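Local coordinates for protein phosphatase YwpJ (Bacillus subtilis, PDB 1NRW) that removes phosphate from phosphorylated five- and six-carbon sugars and nucleoside monophosphates in vitro, and less readily from FMN, as a magnesium-dependent phosphatase of the HAD superfamily, at residues 9-13 with 14-18; 177-181 with 182-186; 83-86 with 87-91. All blocks are in the same frame, centred on the assembly; numbering follows the deposited sequence.

Contact 1 (9-13 with 14-18); sequences IDLDG and TLLNS. With CA (calcium ion), chain D; PO4 (phosphate ion), chain B.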
loop_
_atom_site.group_PDB
_atom_site.type_symbol
_atom_site.label_atom_id
_atom_site.label_comp_id
_atom_site.label_asym_id
_atom_site.label_seq_id
_atom_site.Cartn_x
_atom_site.Cartn_y
_atom_site.Cartn_z
ATOM N N ILE A 9 8.716 -4.308 -3.951
ATOM C CA ILE A 9 7.574 -4.749 -4.753
ATOM C C ILE A 9 6.226 -4.348 -4.155
ATOM O O ILE A 9 5.918 -4.712 -3.025
ATOM C CB ILE A 9 7.591 -6.295 -4.889
ATOM C CG1 ILE A 9 8.970 -6.753 -5.369
ATOM C CG2 ILE A 9 6.507 -6.763 -5.860
ATOM C CD1 ILE A 9 9.141 -8.268 -5.397
ATOM N N ASP A 10 5.434 -3.605 -4.918
ATOM C CA ASP A 10 4.108 -3.185 -4.469
ATOM C C ASP A 10 3.238 -4.439 -4.330
ATOM O O ASP A 10 3.476 -5.445 -5.001
ATOM C CB ASP A 10 3.522 -2.209 -5.491
ATOM C CG ASP A 10 2.190 -1.633 -5.069
ATOM O OD1 ASP A 10 1.820 -1.691 -3.875
ATOM O OD2 ASP A 10 1.516 -1.094 -5.961
ATOM N N LEU A 11 2.238 -4.386 -3.453
ATOM C CA LEU A 11 1.373 -5.542 -3.223
ATOM C C LEU A 11 0.196 -5.587 -4.197
ATOM O O LEU A 11 0.219 -6.344 -5.167
ATOM C CB LEU A 11 0.864 -5.522 -1.779
ATOM C CG LEU A 11 -0.035 -6.675 -1.320
ATOM C CD1 LEU A 11 0.748 -7.975 -1.202
ATOM C CD2 LEU A 11 -0.645 -6.294 0.026
ATOM N N ASP A 12 -0.830 -4.776 -3.949
ATOM C CA ASP A 12 -2.002 -4.749 -4.831
ATOM C C ASP A 12 -1.638 -4.325 -6.255
ATOM O O ASP A 12 -0.791 -3.466 -6.446
ATOM C CB ASP A 12 -3.048 -3.779 -4.275
ATOM C CG ASP A 12 -3.670 -4.278 -2.991
ATOM O OD1 ASP A 12 -4.621 -5.078 -3.068
ATOM O OD2 ASP A 12 -3.196 -3.888 -1.905
ATOM N N GLY A 13 -2.269 -4.946 -7.248
ATOM C CA GLY A 13 -2.025 -4.592 -8.638
ATOM C C GLY A 13 -0.625 -4.843 -9.166
ATOM O O GLY A 13 -0.326 -4.533 -10.322
ATOM N N THR A 14 0.229 -5.419 -8.329
ATOM C CA THR A 14 1.612 -5.677 -8.712
ATOM C C THR A 14 1.964 -7.126 -8.386
ATOM O O THR A 14 1.923 -7.984 -9.276
ATOM C CB THR A 14 2.532 -4.666 -7.980
ATOM O OG1 THR A 14 2.187 -3.342 -8.415
ATOM C CG2 THR A 14 4.010 -4.915 -8.281
ATOM N N LEU A 15 2.298 -7.415 -7.128
ATOM C CA LEU A 15 2.609 -8.793 -6.753
ATOM C C LEU A 15 1.333 -9.630 -6.842
ATOM O O LEU A 15 1.358 -10.791 -7.263
ATOM C CB LEU A 15 3.157 -8.868 -5.322
ATOM C CG LEU A 15 3.524 -10.279 -4.837
ATOM C CD1 LEU A 15 4.695 -10.812 -5.666
ATOM C CD2 LEU A 15 3.892 -10.241 -3.355
ATOM N N LEU A 16 0.214 -9.040 -6.435
ATOM C CA LEU A 16 -1.059 -9.754 -6.479
ATOM C C LEU A 16 -1.729 -9.632 -7.838
ATOM O O LEU A 16 -1.683 -8.571 -8.466
ATOM C CB LEU A 16 -2.009 -9.201 -5.415
ATOM C CG LEU A 16 -1.504 -9.289 -3.969
ATOM C CD1 LEU A 16 -2.508 -8.629 -3.043
ATOM C CD2 LEU A 16 -1.291 -10.744 -3.569
ATOM N N ASN A 17 -2.347 -10.718 -8.298
ATOM C CA ASN A 17 -3.064 -10.663 -9.560
ATOM C C ASN A 17 -4.466 -10.125 -9.275
ATOM O O ASN A 17 -4.756 -9.709 -8.145
ATOM C CB ASN A 17 -3.119 -12.041 -10.243
ATOM C CG ASN A 17 -3.878 -13.088 -9.444
ATOM O OD1 ASN A 17 -4.596 -12.787 -8.489
ATOM N ND2 ASN A 17 -3.738 -14.345 -9.866
ATOM N N SER A 18 -5.333 -10.135 -10.282
ATOM C CA SER A 18 -6.683 -9.601 -10.130
ATOM C C SER A 18 -7.597 -10.411 -9.207
ATOM O O SER A 18 -8.721 -9.995 -8.911
ATOM C CB SER A 18 -7.332 -9.413 -11.508
ATOM O OG SER A 18 -7.408 -10.636 -12.218
HETATM CA CA CA D . -0.876 -0.957 -6.304
HETATM P P PO4 B . -1.168 -1.025 -2.388
HETATM O O1 PO4 B . -0.701 -1.086 -3.786
HETATM O O2 PO4 B . -0.318 -0.074 -1.627
HETATM O O3 PO4 B . -2.578 -0.565 -2.364
HETATM O O4 PO4 B . -1.068 -2.375 -1.785
HETATM O O HOH W 1 -4.265 -6.916 -7.555
HETATM O O HOH W 2 -3.152 -1.159 -7.292
#
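Leu11 sets CG anti to the backbone N (chi1 -178°) and Leu16 sets CG anti to the carbonyl carbon (chi1 -59°), which brings Leu16 CD1 to 3.6 Å from Leu11 CG as the two side chains cross. Here strand 6-10 runs into a wide pi-type turn at 11-13, the squiggle of HAD enzymes, which lies within the DxDGT motif. Leu16 N bonds Leu11 O at 3.0 Å, nearly straight at 172°, and Leu15 N bonds Asp10 O at 3.1 Å; Thr14 N meets Leu11 O from the opposite face of its carbonyl plane to Leu16 N. Ile9 CG2 rests 4.0 Å from Leu15 CB. Thr14 OG1 is hydrogen-bonded to Asp240, a second-shell grip on a calcium ligand. Asp10 OD2 and Asp12 O both bind the calcium, with Asp240, Ser241, water 2 and a phosphate oxygen. Asp12 N donates to phosphate O4, and Asp12 OD2 lies 2.6 Å from the same oxygen while pairing with Arg46. With an alanine here, Arg46 would probably lose its carboxylate mate and phosphate O4 a close neighbour. Asp10 OD1, salt-bridged to Lys217, stands 3.4 Å from phosphate P, an approach consistent with its inferred role as nucleophile, while the calcium probably occupies the magnesium site and draws carboxylate and phosphate together.

Contact 2 (177-181 with 182-186); sequences GFSFF and KEKLE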
loop_
_atom_site.group_PDB
_atom_site.type_symbol
_atom_site.label_atom_id
_atom_site.label_comp_id
_atom_site.label_asym_id
_atom_site.label_seq_id
_atom_site.Cartn_x
_atom_site.Cartn_y
_atom_site.Cartn_z
ATOM N N GLY A 177 -9.087 7.828 2.938
ATOM C CA GLY A 177 -10.355 8.517 2.761
ATOM C C GLY A 177 -10.943 8.053 1.441
ATOM O O GLY A 177 -10.214 7.885 0.467
ATOM N N PHE A 178 -12.258 7.859 1.392
ATOM C CA PHE A 178 -12.908 7.371 0.179
ATOM C C PHE A 178 -14.233 8.073 -0.082
ATOM O O PHE A 178 -14.956 8.414 0.853
ATOM C CB PHE A 178 -13.157 5.863 0.329
ATOM C CG PHE A 178 -14.016 5.255 -0.754
ATOM C CD1 PHE A 178 -13.438 4.543 -1.804
ATOM C CD2 PHE A 178 -15.406 5.357 -0.699
ATOM C CE1 PHE A 178 -14.231 3.935 -2.785
ATOM C CE2 PHE A 178 -16.213 4.755 -1.672
ATOM C CZ PHE A 178 -15.623 4.042 -2.717
ATOM N N SER A 179 -14.538 8.282 -1.360
ATOM C CA SER A 179 -15.810 8.878 -1.760
ATOM C C SER A 179 -16.141 8.488 -3.194
ATOM O O SER A 179 -15.260 8.456 -4.052
ATOM C CB SER A 179 -15.780 10.404 -1.663
ATOM O OG SER A 179 -17.056 10.932 -1.990
ATOM N N PHE A 180 -17.410 8.182 -3.448
ATOM C CA PHE A 180 -17.853 7.821 -4.793
ATOM C C PHE A 180 -17.890 9.055 -5.686
ATOM O O PHE A 180 -17.891 8.944 -6.913
ATOM C CB PHE A 180 -19.273 7.245 -4.762
ATOM C CG PHE A 180 -19.373 5.879 -4.161
ATOM C CD1 PHE A 180 -18.809 4.782 -4.799
ATOM C CD2 PHE A 180 -20.067 5.681 -2.973
ATOM C CE1 PHE A 180 -18.941 3.502 -4.261
ATOM C CE2 PHE A 180 -20.204 4.406 -2.429
ATOM C CZ PHE A 180 -19.640 3.316 -3.076
ATOM N N PHE A 181 -17.914 10.228 -5.062
ATOM C CA PHE A 181 -18.041 11.487 -5.790
ATOM C C PHE A 181 -16.778 12.257 -6.141
ATOM O O PHE A 181 -15.994 12.635 -5.270
ATOM C CB PHE A 181 -19.003 12.381 -5.015
ATOM C CG PHE A 181 -20.277 11.685 -4.645
ATOM C CD1 PHE A 181 -21.222 11.379 -5.621
ATOM C CD2 PHE A 181 -20.504 11.271 -3.336
ATOM C CE1 PHE A 181 -22.375 10.667 -5.299
ATOM C CE2 PHE A 181 -21.652 10.559 -3.004
ATOM C CZ PHE A 181 -22.590 10.255 -3.989
ATOM N N LYS A 182 -16.613 12.509 -7.435
ATOM C CA LYS A 182 -15.454 13.230 -7.938
ATOM C C LYS A 182 -15.235 14.544 -7.194
ATOM O O LYS A 182 -14.103 14.886 -6.852
ATOM C CB LYS A 182 -15.623 13.505 -9.434
ATOM C CG LYS A 182 -14.416 14.155 -10.087
ATOM C CD LYS A 182 -14.662 14.460 -11.560
ATOM C CE LYS A 182 -15.725 15.537 -11.742
ATOM N NZ LYS A 182 -15.950 15.870 -13.177
ATOM N N GLU A 183 -16.317 15.275 -6.941
ATOM C CA GLU A 183 -16.226 16.560 -6.249
ATOM C C GLU A 183 -15.623 16.433 -4.855
ATOM O O GLU A 183 -14.835 17.282 -4.430
ATOM C CB GLU A 183 -17.612 17.205 -6.134
ATOM C CG GLU A 183 -18.327 17.434 -7.462
ATOM C CD GLU A 183 -18.609 16.143 -8.209
ATOM O OE1 GLU A 183 -19.141 15.195 -7.591
ATOM O OE2 GLU A 183 -18.305 16.079 -9.420
ATOM N N LYS A 184 -16.009 15.380 -4.140
ATOM C CA LYS A 184 -15.511 15.140 -2.791
ATOM C C LYS A 184 -14.038 14.753 -2.835
ATOM O O LYS A 184 -13.252 15.158 -1.978
ATOM C CB LYS A 184 -16.316 14.022 -2.127
ATOM C CG LYS A 184 -17.809 14.288 -2.065
ATOM C CD LYS A 184 -18.142 15.329 -1.022
ATOM C CE LYS A 184 -17.974 14.777 0.389
ATOM N NZ LYS A 184 -18.303 15.817 1.400
ATOM N N LEU A 185 -13.670 13.963 -3.837
ATOM C CA LEU A 185 -12.289 13.533 -3.989
ATOM C C LEU A 185 -11.389 14.731 -4.278
ATOM O O LEU A 185 -10.296 14.850 -3.716
ATOM C CB LEU A 185 -12.185 12.492 -5.112
ATOM C CG LEU A 185 -12.885 11.157 -4.822
ATOM C CD1 LEU A 185 -12.923 10.294 -6.074
ATOM C CD2 LEU A 185 -12.157 10.436 -3.692
ATOM N N GLU A 186 -11.845 15.629 -5.147
ATOM C CA GLU A 186 -11.049 16.805 -5.473
ATOM C C GLU A 186 -10.904 17.704 -4.245
ATOM O O GLU A 186 -9.832 18.257 -3.996
ATOM C CB GLU A 186 -11.683 17.581 -6.636
ATOM C CG GLU A 186 -11.975 16.712 -7.859
ATOM C CD GLU A 186 -12.122 17.509 -9.147
ATOM O OE1 GLU A 186 -12.836 18.533 -9.150
ATOM O OE2 GLU A 186 -11.527 17.099 -10.165
#
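Ser179 packs on Lys184 where an ST turn leads strand 172-178 of the cap domain into helix 182-192. Two kinds of hydrogen bond shape the turn, one to a side chain and one to the main chain. Ser179 OG, carried anti to its own backbone N (chi1 -177°), accepts from Phe181 N at 3.3 Å and so closes the ST turn just before the helix. Phe181 holds the N-cap position, and its carbonyl starts the helical pattern, accepting from Leu185 N at 3.0 Å and from Lys184 N in a weak, bent bond. Van der Waals contacts add to these: the aliphatic root of Lys184 lies against the turn, CB 3.2 Å from Ser179 OG and CG 3.7 Å from Phe181 CB. Bends at chi2 and chi3 then carry the lysine away, and its NZ is hydrogen-bonded to Glu100 O. Leu185 brings its branched end to the main chain of Ser179, CD1 3.6 Å from Ser179 O, and also touches His206. The carboxylate of Glu183 folds back over the turn, OE1 coming near Phe181 CB. Among the aromatic groups, the ring of Phe178 meets that of Tyr103 almost in parallel and turns its edge to Phe180, so that Phe178 CE2 stands 3.8 Å above the plane of the Phe180 ring, over its centre.

Contact 3 (83-86 with 87-91); sequences ETID and KKRAY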
loop_
_atom_site.group_PDB
_atom_site.type_symbol
_atom_site.label_atom_id
_atom_site.label_comp_id
_atom_site.label_asym_id
_atom_site.label_seq_id
_atom_site.Cartn_x
_atom_site.Cartn_y
_atom_site.Cartn_z
ATOM N N GLU A 83 6.463 5.493 11.920
ATOM C CA GLU A 83 6.431 6.936 11.701
ATOM C C GLU A 83 4.978 7.336 11.856
ATOM O O GLU A 83 4.153 7.051 10.989
ATOM C CB GLU A 83 6.926 7.272 10.295
ATOM C CG GLU A 83 7.136 8.757 10.036
ATOM C CD GLU A 83 8.326 9.327 10.796
ATOM O OE1 GLU A 83 9.381 8.659 10.855
ATOM O OE2 GLU A 83 8.213 10.456 11.317
ATOM N N THR A 84 4.669 7.997 12.961
ATOM C CA THR A 84 3.299 8.387 13.253
ATOM C C THR A 84 2.867 9.779 12.831
ATOM O O THR A 84 3.685 10.679 12.630
ATOM C CB THR A 84 3.013 8.261 14.758
ATOM O OG1 THR A 84 3.874 9.153 15.480
ATOM C CG2 THR A 84 3.254 6.836 15.230
ATOM N N ILE A 85 1.555 9.932 12.696
ATOM C CA ILE A 85 0.940 11.207 12.349
ATOM C C ILE A 85 0.687 11.878 13.696
ATOM O O ILE A 85 0.156 11.241 14.611
ATOM C CB ILE A 85 -0.433 11.006 11.656
ATOM C CG1 ILE A 85 -0.257 10.265 10.331
ATOM C CG2 ILE A 85 -1.115 12.359 11.433
ATOM C CD1 ILE A 85 -1.574 9.790 9.727
ATOM N N ASP A 86 1.076 13.142 13.827
ATOM C CA ASP A 86 0.859 13.876 15.071
ATOM C C ASP A 86 -0.607 13.715 15.459
ATOM O O ASP A 86 -1.494 13.905 14.628
ATOM C CB ASP A 86 1.192 15.357 14.870
ATOM C CG ASP A 86 0.893 16.195 16.098
ATOM O OD1 ASP A 86 -0.300 16.412 16.401
ATOM O OD2 ASP A 86 1.853 16.637 16.763
ATOM N N LYS A 87 -0.861 13.368 16.718
ATOM C CA LYS A 87 -2.228 13.155 17.185
ATOM C C LYS A 87 -3.206 14.302 16.961
ATOM O O LYS A 87 -4.372 14.067 16.654
ATOM C CB LYS A 87 -2.227 12.751 18.662
ATOM C CG LYS A 87 -1.817 11.304 18.878
ATOM C CD LYS A 87 -2.095 10.844 20.295
ATOM C CE LYS A 87 -1.829 9.354 20.445
ATOM N NZ LYS A 87 -0.427 8.998 20.093
ATOM N N LYS A 88 -2.750 15.539 17.109
ATOM C CA LYS A 88 -3.645 16.667 16.889
ATOM C C LYS A 88 -3.993 16.788 15.412
ATOM O O LYS A 88 -5.118 17.144 15.059
ATOM C CB LYS A 88 -3.017 17.961 17.406
ATOM C CG LYS A 88 -3.058 18.061 18.919
ATOM C CD LYS A 88 -2.522 19.390 19.421
ATOM C CE LYS A 88 -2.803 19.545 20.906
ATOM N NZ LYS A 88 -2.286 18.382 21.683
ATOM N N ARG A 89 -3.030 16.483 14.549
ATOM C CA ARG A 89 -3.266 16.536 13.113
ATOM C C ARG A 89 -4.195 15.380 12.728
ATOM O O ARG A 89 -5.065 15.533 11.875
ATOM C CB ARG A 89 -1.939 16.435 12.351
ATOM C CG ARG A 89 -2.091 16.225 10.851
ATOM C CD ARG A 89 -2.918 17.322 10.199
ATOM N NE ARG A 89 -2.096 18.252 9.432
ATOM C CZ ARG A 89 -2.584 19.233 8.679
ATOM N NH1 ARG A 89 -3.894 19.416 8.595
ATOM N NH2 ARG A 89 -1.761 20.019 7.997
ATOM N N ALA A 90 -4.011 14.229 13.367
ATOM C CA ALA A 90 -4.851 13.067 13.085
ATOM C C ALA A 90 -6.287 13.385 13.501
ATOM O O ALA A 90 -7.241 13.055 12.792
ATOM C CB ALA A 90 -4.340 11.843 13.843
ATOM N N TYR A 91 -6.433 14.034 14.652
ATOM C CA TYR A 91 -7.758 14.401 15.143
ATOM C C TYR A 91 -8.430 15.313 14.124
ATOM O O TYR A 91 -9.600 15.141 13.782
ATOM C CB TYR A 91 -7.649 15.138 16.478
ATOM C CG TYR A 91 -8.988 15.399 17.131
ATOM C CD1 TYR A 91 -9.556 14.466 18.001
ATOM C CD2 TYR A 91 -9.698 16.570 16.864
ATOM C CE1 TYR A 91 -10.801 14.693 18.594
ATOM C CE2 TYR A 91 -10.945 16.808 17.449
ATOM C CZ TYR A 91 -11.487 15.866 18.311
ATOM O OH TYR A 91 -12.717 16.097 18.887
#
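Asp86 folds its carboxylate back over the first turn of helix 87-99, and OD1 accepts from Lys88 N at 2.7 Å, met nearly along the C-O axis of the carboxylate. The same oxygen takes a second, weak bond from Arg89 N at 3.3 Å. CG anti to the backbone N (chi1 176°) is what swings the acid toward these amides. The aspartate's main chain joins in, since Asp86 O accepts from Ala90 N at 2.8 Å, the first regular bond of the helix. Asp86 is thus a side-chain N-cap, its negative group probably well matched to the positive end of the helix dipole. It sits where the chain leaves strand 79-82 of the core sheet and enters the cap domain. One residue earlier, Ile85 lays CG2 against the helix, 4.0 Å from Arg89 CG and 4.1 Å from Ala90 CB. Farther out, strand 172-178 backs this packing: Ile85 touches Ile175, Ala90 touches Phe172, and backbone bonding joins Ile85 to Phe172. Arg89, bent at chi2 and chi3, leads its guanidinium away from the turn to a salt bridge through NE with Asp197.

How the contacts relate
From the N terminus the chain meets contact 1 first, at the end of strand 6-10 in the core sheet, then contact 3, then contact 2. The three follow in series: none encloses or crosses another, and each closes just a tight local turn into a helix. Contact 3 lies where the chain passes from strand 79-82 of the core into helix 87-99 of the cap; contact 2 joins strand 172-178 to helix 182-192 within the cap. Strand 172-178 connects the two, touching contact 3 near its start and ending in contact 2, their centres about 22 Å apart. Contacts 1 and 3 lie on opposite sides of the chain's centre, about 29 Å between centres.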